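Aldo-keto reductase 1 (Coptotermes gestroi, PDB 5KET) binds NADP in a TIM-barrel fold and probably acts as an NADP-dependent oxidoreductase of the aldo/keto reductase family. Local coordinates at residues A[121-125]-A[331-335]; A[197-201]-A[245-250]; A[220-224]-A[265-269]. One frame throughout, in Å; residues are numbered along the deposited sequence.

Interaction 1. Residues A[121-125]-A[331-335]; sequences LPVGF and HPEHP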
# COMPACT_ATOMS: atom_id res chain seq x y z
N LEU A 121 -0.62 6.65 7.32
CA LEU A 121 0.37 6.55 8.41
C LEU A 121 -0.25 6.79 9.79
O LEU A 121 -0.92 7.81 9.99
CB LEU A 121 1.53 7.53 8.20
CG LEU A 121 2.87 6.88 7.83
CD1 LEU A 121 2.80 6.28 6.43
CD2 LEU A 121 4.00 7.87 7.94
N PRO A 122 0.02 5.90 10.76
CA PRO A 122 -0.31 6.17 12.14
C PRO A 122 0.23 7.50 12.65
O PRO A 122 -0.32 8.07 13.61
CB PRO A 122 0.33 5.01 12.90
CG PRO A 122 0.80 4.05 11.89
CD PRO A 122 0.78 4.66 10.54
N VAL A 123 1.33 7.99 12.09
CA VAL A 123 2.01 9.18 12.58
C VAL A 123 1.46 10.37 11.82
O VAL A 123 1.54 10.42 10.59
CB VAL A 123 3.53 9.08 12.41
CG1 VAL A 123 4.21 10.38 12.80
CG2 VAL A 123 4.09 7.89 13.20
N GLY A 124 0.89 11.33 12.54
CA GLY A 124 0.33 12.51 11.91
C GLY A 124 1.35 13.63 11.75
O GLY A 124 2.27 13.79 12.55
N PHE A 125 1.18 14.40 10.68
CA PHE A 125 1.87 15.67 10.52
C PHE A 125 0.86 16.77 10.83
O PHE A 125 -0.34 16.61 10.60
CB PHE A 125 2.41 15.87 9.11
CG PHE A 125 3.23 14.73 8.58
CD1 PHE A 125 3.72 13.74 9.41
CD2 PHE A 125 3.52 14.66 7.23
CE1 PHE A 125 4.47 12.70 8.90
CE2 PHE A 125 4.26 13.63 6.72
CZ PHE A 125 4.74 12.64 7.56
N HIS A 331 7.13 9.76 18.18
CA HIS A 331 5.71 10.03 18.18
C HIS A 331 4.96 8.88 18.87
O HIS A 331 5.30 7.72 18.67
CB HIS A 331 5.19 10.23 16.75
CG HIS A 331 3.70 10.34 16.64
ND1 HIS A 331 3.07 11.44 16.14
CD2 HIS A 331 2.72 9.47 16.94
CE1 HIS A 331 1.76 11.25 16.16
NE2 HIS A 331 1.52 10.06 16.65
N PRO A 332 3.95 9.20 19.69
CA PRO A 332 3.27 8.16 20.49
C PRO A 332 2.73 6.98 19.71
O PRO A 332 2.54 5.90 20.29
CB PRO A 332 2.15 8.93 21.17
CG PRO A 332 2.40 10.40 20.92
CD PRO A 332 3.67 10.56 20.17
N GLU A 333 2.45 7.16 18.42
CA GLU A 333 1.90 6.11 17.57
C GLU A 333 2.91 5.68 16.52
O GLU A 333 2.59 5.62 15.32
CB GLU A 333 0.61 6.59 16.91
CG GLU A 333 -0.50 6.94 17.90
CD GLU A 333 -1.01 5.73 18.68
OE1 GLU A 333 -0.70 4.58 18.30
OE2 GLU A 333 -1.74 5.94 19.68
N HIS A 334 4.12 5.42 16.94
CA HIS A 334 5.10 4.86 16.03
C HIS A 334 4.94 3.34 15.98
O HIS A 334 4.96 2.69 17.04
CB HIS A 334 6.51 5.23 16.45
CG HIS A 334 7.55 4.85 15.45
ND1 HIS A 334 8.24 3.65 15.50
CD2 HIS A 334 8.01 5.50 14.36
CE1 HIS A 334 9.08 3.59 14.48
NE2 HIS A 334 8.96 4.70 13.78
N PRO A 335 4.79 2.75 14.80
CA PRO A 335 4.34 1.35 14.73
C PRO A 335 5.44 0.31 14.85
O PRO A 335 5.13 -0.85 15.16
CB PRO A 335 3.68 1.27 13.35
CG PRO A 335 4.43 2.28 12.53
CD PRO A 335 4.81 3.40 13.47
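No hydrogen bond joins residues 121-125 to residues 331-335; the contact is packing between two irregular pieces of chain, 263 Å² in all, with V123 and E333 at the closest backbone approach (5.9 Å, CA to CA). One CH-pi contact stands out: V123 CG1 lies over a face of the H331 imidazole, 4.1 Å from the centroid of that ring, while G124 N comes within 3.7 Å of H331 CE1. P122 and P335 supply a proline-on-proline contact: P122 CG meets P335 CG at 4.1 Å, and P122 CB and E333 CB are 4.3 Å apart. Carbon also packs on backbone oxygen, since P122 CB and V123 CG2 each sit 3.4 Å from E333 O, so this carbonyl oxygen rests against both side chains. A weak backbone bond, H334 N to H331 O at 3.1 Å, closes the second segment into a turn that brings H331 and E333 to the same partner. The charge on E333 leads away from the contact, to a salt bridge with R181. As in other aldo-keto reductases, the C-terminal tail, here after helix 326-329, packs on the loop that follows barrel strand 114-119 and carries strands 124-125 and 144-145; the P122 side chain is about 4 Å from that of NADP-binding N173. Q178 of helix 176-185 touches both P122 and P335, so loop, tail and helix meet there.

Interaction 2. Residues A[197-201]-A[245-250]; sequences LNVYF and FDPLTD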
# COMPACT_ATOMS: atom_id res chain seq x y z
N LEU A 197 5.81 -6.04 2.81
CA LEU A 197 5.74 -7.50 2.84
C LEU A 197 6.30 -8.08 1.55
O LEU A 197 5.87 -7.69 0.45
CB LEU A 197 4.29 -7.96 3.06
CG LEU A 197 3.96 -9.40 3.49
CD1 LEU A 197 2.54 -9.47 4.05
CD2 LEU A 197 4.10 -10.39 2.34
N ASN A 198 7.23 -9.01 1.69
CA ASN A 198 7.81 -9.79 0.60
C ASN A 198 8.51 -11.00 1.22
O ASN A 198 8.36 -11.26 2.42
CB ASN A 198 8.74 -8.94 -0.26
CG ASN A 198 9.81 -8.25 0.55
OD1 ASN A 198 10.35 -8.82 1.50
ND2 ASN A 198 10.12 -7.01 0.18
N VAL A 199 9.30 -11.73 0.43
CA VAL A 199 9.91 -12.92 0.98
C VAL A 199 11.03 -12.59 1.96
O VAL A 199 11.41 -13.44 2.77
CB VAL A 199 10.45 -13.87 -0.11
CG1 VAL A 199 9.33 -14.27 -1.06
CG2 VAL A 199 11.62 -13.23 -0.84
N TYR A 200 11.57 -11.37 1.92
CA TYR A 200 12.55 -10.96 2.92
C TYR A 200 11.92 -10.39 4.18
O TYR A 200 12.62 -10.23 5.18
CB TYR A 200 13.52 -9.92 2.32
CG TYR A 200 14.53 -10.51 1.36
CD1 TYR A 200 14.70 -11.89 1.28
CD2 TYR A 200 15.32 -9.69 0.55
CE1 TYR A 200 15.63 -12.44 0.40
CE2 TYR A 200 16.25 -10.23 -0.31
CZ TYR A 200 16.40 -11.61 -0.39
OH TYR A 200 17.32 -12.14 -1.25
N PHE A 201 10.61 -10.11 4.15
CA PHE A 201 9.84 -9.45 5.20
C PHE A 201 8.40 -9.98 5.10
O PHE A 201 7.46 -9.28 4.74
CB PHE A 201 9.90 -7.93 5.04
CG PHE A 201 9.49 -7.17 6.26
CD1 PHE A 201 10.12 -7.38 7.48
CD2 PHE A 201 8.49 -6.22 6.19
CE1 PHE A 201 9.74 -6.67 8.60
CE2 PHE A 201 8.11 -5.51 7.30
CZ PHE A 201 8.74 -5.74 8.51
N PHE A 245 19.44 -5.63 -0.14
CA PHE A 245 19.12 -7.04 -0.34
C PHE A 245 18.08 -7.18 -1.43
O PHE A 245 16.95 -6.72 -1.26
CB PHE A 245 18.60 -7.69 0.94
CG PHE A 245 19.65 -7.94 1.95
CD1 PHE A 245 20.02 -6.96 2.85
CD2 PHE A 245 20.30 -9.16 2.00
CE1 PHE A 245 20.99 -7.18 3.79
CE2 PHE A 245 21.28 -9.40 2.94
CZ PHE A 245 21.63 -8.41 3.84
N ASP A 246 18.45 -7.82 -2.54
CA ASP A 246 17.52 -7.90 -3.66
C ASP A 246 16.91 -9.30 -3.74
O ASP A 246 17.59 -10.25 -4.17
CB ASP A 246 18.22 -7.54 -4.96
CG ASP A 246 17.25 -7.15 -6.05
OD1 ASP A 246 16.03 -7.37 -5.88
OD2 ASP A 246 17.71 -6.64 -7.10
N PRO A 247 15.64 -9.46 -3.38
CA PRO A 247 15.01 -10.80 -3.46
C PRO A 247 14.82 -11.31 -4.89
O PRO A 247 14.46 -12.48 -5.06
CB PRO A 247 13.65 -10.58 -2.76
CG PRO A 247 13.41 -9.11 -2.85
CD PRO A 247 14.74 -8.44 -2.85
N LEU A 248 15.03 -10.48 -5.90
CA LEU A 248 15.06 -10.99 -7.26
C LEU A 248 16.44 -11.51 -7.65
O LEU A 248 16.55 -12.23 -8.66
CB LEU A 248 14.64 -9.91 -8.24
CG LEU A 248 13.35 -9.16 -7.89
CD1 LEU A 248 13.45 -7.76 -8.40
CD2 LEU A 248 12.17 -9.89 -8.46
N THR A 249 17.48 -11.17 -6.91
CA THR A 249 18.80 -11.75 -7.15
C THR A 249 19.07 -12.98 -6.31
O THR A 249 20.07 -13.65 -6.54
CB THR A 249 19.92 -10.73 -6.87
OG1 THR A 249 20.11 -10.60 -5.45
CG2 THR A 249 19.56 -9.39 -7.50
N ASP A 250 18.20 -13.28 -5.34
CA ASP A 250 18.46 -14.39 -4.43
C ASP A 250 18.48 -15.71 -5.21
O ASP A 250 17.59 -15.96 -6.03
CB ASP A 250 17.40 -14.45 -3.33
CG ASP A 250 17.72 -15.48 -2.26
OD1 ASP A 250 17.98 -16.65 -2.60
OD2 ASP A 250 17.74 -15.10 -1.07
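The main bump here is the side chain of Y200, which projects from a type I beta turn (N198 to F201) between barrel strand 192-196 and helix 204-212 into a hollow formed by the bend of residues 245-250, which lead from helix 228-234 into helix 251-260; Y200 alone has 115 Å² of its surface covered there. P247 makes the wall on one side: its CB lies over a face of the Y200 ring, 3.8 Å from the ring centroid, a CH-pi contact, and its CD comes 3.5 Å from Y200 CE2. The backbone and CB of F245 add to the hollow, with F245 CB 3.7 Å from Y200 CE2, although the phenyl group leads away. V199 fills the space beside the tyrosine, its CG2 resting 3.9 Å from P247 CB, so two consecutive residues of the turn rest against the proline.

The hollow keeps its shape through bonds of its own. D246 OD1 accepts from L248 N at 3.3 Å in an Asx turn, and D246 O accepts from both T249 N (2.9 Å) and T249 OG1 (2.8 Å). K313 makes a cation-pi contact with the Y200 ring, and helix 264-273 packs on V199 and P247 through L268.

At the tip of the ring the contact turns polar: Y200 OH donates to D250 OD2 at 3.0 Å. D250 is the N-cap of helix 251-260, its OD1 accepting from V252 N, so one carboxylate both caps the helix and receives the phenol. An otherwise largely apolar fit thus gains a directional bond at the ring tip, consistent with a defined depth of insertion.

Interaction 3. Residues A[220-224]-A[265-269]; sequences YAPIG and AQVLL. With NAP (NADP nicotinamide-adenine-dinucleotide phosphate), chain C.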
# COMPACT_ATOMS: atom_id res chain seq x y z
N TYR A 220 2.66 -4.23 -0.01
CA TYR A 220 3.40 -3.29 -0.84
C TYR A 220 4.88 -3.61 -0.76
O TYR A 220 5.35 -4.26 0.18
CB TYR A 220 3.11 -1.84 -0.45
CG TYR A 220 3.84 -1.27 0.75
CD1 TYR A 220 5.17 -0.83 0.66
CD2 TYR A 220 3.19 -1.09 1.96
CE1 TYR A 220 5.82 -0.29 1.76
CE2 TYR A 220 3.83 -0.55 3.06
CZ TYR A 220 5.14 -0.15 2.96
OH TYR A 220 5.76 0.39 4.06
N ALA A 221 5.62 -3.16 -1.77
CA ALA A 221 6.99 -3.58 -2.01
C ALA A 221 7.09 -5.11 -2.10
O ALA A 221 7.97 -5.71 -1.48
CB ALA A 221 7.93 -3.06 -0.94
N PRO A 222 6.24 -5.75 -2.91
CA PRO A 222 6.20 -7.22 -2.89
C PRO A 222 7.39 -7.87 -3.57
O PRO A 222 7.67 -9.04 -3.30
CB PRO A 222 4.90 -7.54 -3.62
CG PRO A 222 4.80 -6.43 -4.64
CD PRO A 222 5.42 -5.20 -4.00
N ILE A 223 8.09 -7.16 -4.45
CA ILE A 223 9.28 -7.71 -5.08
C ILE A 223 10.50 -6.92 -4.60
O ILE A 223 11.46 -6.72 -5.35
CB ILE A 223 9.17 -7.70 -6.62
CG1 ILE A 223 8.93 -6.28 -7.14
CG2 ILE A 223 8.04 -8.59 -7.05
CD1 ILE A 223 8.74 -6.19 -8.62
N GLY A 224 10.46 -6.48 -3.33
CA GLY A 224 11.50 -5.62 -2.79
C GLY A 224 11.38 -4.26 -3.44
O GLY A 224 10.68 -4.14 -4.45
N ALA A 265 10.44 -12.07 -10.29
CA ALA A 265 9.40 -11.18 -9.80
C ALA A 265 8.08 -11.93 -9.61
O ALA A 265 7.41 -11.78 -8.59
CB ALA A 265 9.21 -10.00 -10.74
N GLN A 266 7.72 -12.77 -10.58
CA GLN A 266 6.47 -13.50 -10.44
C GLN A 266 6.55 -14.58 -9.37
O GLN A 266 5.52 -14.90 -8.75
CB GLN A 266 6.07 -14.14 -11.76
CG GLN A 266 6.20 -13.23 -12.95
CD GLN A 266 6.52 -14.03 -14.18
OE1 GLN A 266 7.56 -14.65 -14.25
NE2 GLN A 266 5.62 -14.05 -15.15
N VAL A 267 7.72 -15.17 -9.16
CA VAL A 267 7.87 -16.08 -8.03
C VAL A 267 7.60 -15.34 -6.73
O VAL A 267 6.81 -15.79 -5.89
CB VAL A 267 9.25 -16.73 -8.03
CG1 VAL A 267 9.22 -17.99 -7.16
CG2 VAL A 267 9.70 -17.07 -9.44
N LEU A 268 8.22 -14.17 -6.57
CA LEU A 268 8.06 -13.42 -5.33
C LEU A 268 6.61 -12.98 -5.12
O LEU A 268 6.12 -12.99 -3.98
CB LEU A 268 8.97 -12.19 -5.34
CG LEU A 268 10.46 -12.49 -5.40
CD1 LEU A 268 11.23 -11.20 -5.41
CD2 LEU A 268 10.84 -13.32 -4.20
N LEU A 269 5.93 -12.57 -6.18
CA LEU A 269 4.54 -12.19 -6.02
C LEU A 269 3.68 -13.39 -5.68
O LEU A 269 2.84 -13.33 -4.77
CB LEU A 269 4.04 -11.52 -7.30
CG LEU A 269 4.78 -10.24 -7.68
CD1 LEU A 269 4.57 -9.91 -9.15
CD2 LEU A 269 4.36 -9.10 -6.76
PA NAP C . 7.96 -2.99 -5.75
O1A NAP C . 6.79 -2.64 -6.65
O2A NAP C . 8.17 -4.22 -5.23
O5B NAP C . 9.33 -2.35 -6.49
C5B NAP C . 8.93 -1.82 -7.73
C4B NAP C . 10.22 -1.43 -8.43
O4B NAP C . 10.72 -2.57 -9.10
C3B NAP C . 10.03 -0.26 -9.44
O3B NAP C . 11.16 0.55 -9.42
C2B NAP C . 9.95 -0.98 -10.81
O2B NAP C . 10.67 -0.37 -11.78
C1B NAP C . 10.58 -2.40 -10.50
N9A NAP C . 9.73 -3.47 -11.01
C8A NAP C . 8.33 -3.52 -11.03
N7A NAP C . 7.86 -4.67 -11.58
C5A NAP C . 9.02 -5.39 -11.92
C6A NAP C . 9.20 -6.65 -12.51
N6A NAP C . 8.13 -7.42 -12.88
N1A NAP C . 10.45 -7.15 -12.75
C2A NAP C . 11.50 -6.32 -12.36
N3A NAP C . 11.48 -5.10 -11.78
C4A NAP C . 10.19 -4.65 -11.57
O3 NAP C . 7.66 -2.11 -4.43
PN NAP C . 7.18 -0.62 -4.59
O1N NAP C . 7.23 -0.03 -5.94
O2N NAP C . 7.60 0.15 -3.36
O5D NAP C . 5.44 -0.75 -4.25
C5D NAP C . 4.89 0.35 -4.80
C4D NAP C . 3.46 0.39 -4.40
O4D NAP C . 3.42 0.04 -3.01
C3D NAP C . 3.07 1.87 -4.48
O3D NAP C . 2.35 2.11 -5.62
C2D NAP C . 2.14 2.05 -3.32
O2D NAP C . 0.86 1.73 -3.69
C1D NAP C . 2.60 0.97 -2.32
N1N NAP C . 3.35 1.73 -1.29
C2N NAP C . 2.75 1.95 -0.09
C3N NAP C . 3.41 2.68 0.88
C7N NAP C . 2.75 2.88 2.15
O7N NAP C . 1.56 2.57 2.36
N7N NAP C . 3.50 3.44 3.16
C4N NAP C . 4.68 3.22 0.63
C5N NAP C . 5.26 3.00 -0.60
C6N NAP C . 4.60 2.27 -1.57
P2B NAP C . 9.83 0.37 -13.18
O1X NAP C . 8.98 1.37 -12.41
O2X NAP C . 10.89 0.90 -14.10
O3X NAP C . 8.95 -0.81 -13.59
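This is a buried apolar contact beside the cofactor, where the loop that leaves strand 216-220 of the barrel rests on helix 264-273. I223 is its centre: CG2 lies 3.7 Å from L269 CG, 4.1 Å from A265 CB and 4.1 Å from L268 CB, so the methyl sits among three side chains of the helix, spaced so that they line one side of it. P222 adds the second point, its CG 3.4 Å from L269 CD2. No hydrogen bond crosses between the segments, and 228 Å² is buried.

The loop is shaped by a type I beta turn from A221 to G224, closed by G224 N to A221 O at 3.2 Å. This turn presents backbone NH groups to the pyrophosphate of NADP: I223 N donates to NAP O2A at 3.0 Å, and A221 N makes a weak bond to NAP O5D at 3.5 Å. The same isoleucine therefore holds a phosphate oxygen with its backbone and the helix with its side chain. At the two ends of the cofactor, the Y220 ring lies with one face against NAP C2N of the nicotinamide, while A265 CB is 3.5 Å from NAP N6A of the adenine.

Y220 OH is bonded to N173, which also binds NADP, and the backbone of Y220 pairs with V195 and L197 beside it. V267 packs against helix 251-260 through V253, I256 and A257, while A265 and L269, besides meeting the loop, touch N292 of helix 286-293.

Overall arrangement
Interactions 2 and 3 adjoin, with centres 8 Å apart, and their segments alternate along the chain. N198 ND2 to A221 O (3.0 Å) and L197 N to Y220 O (3.2 Å), both probable hydrogen bonds, join the loops after neighbouring barrel strands, and L268 of interaction 3 packs on I223 and also on P247 of interaction 2. Interaction 1 lies 27 Å from each, centre to centre, and on the opposite side of the chain's centre from interaction 3. NADP is touched directly by interaction 3, whereas the side chains of P122 and P247 lie about 8 Å from it. N173 links the regions, bonding Y220 and lying about 4 Å from the side chain of P122.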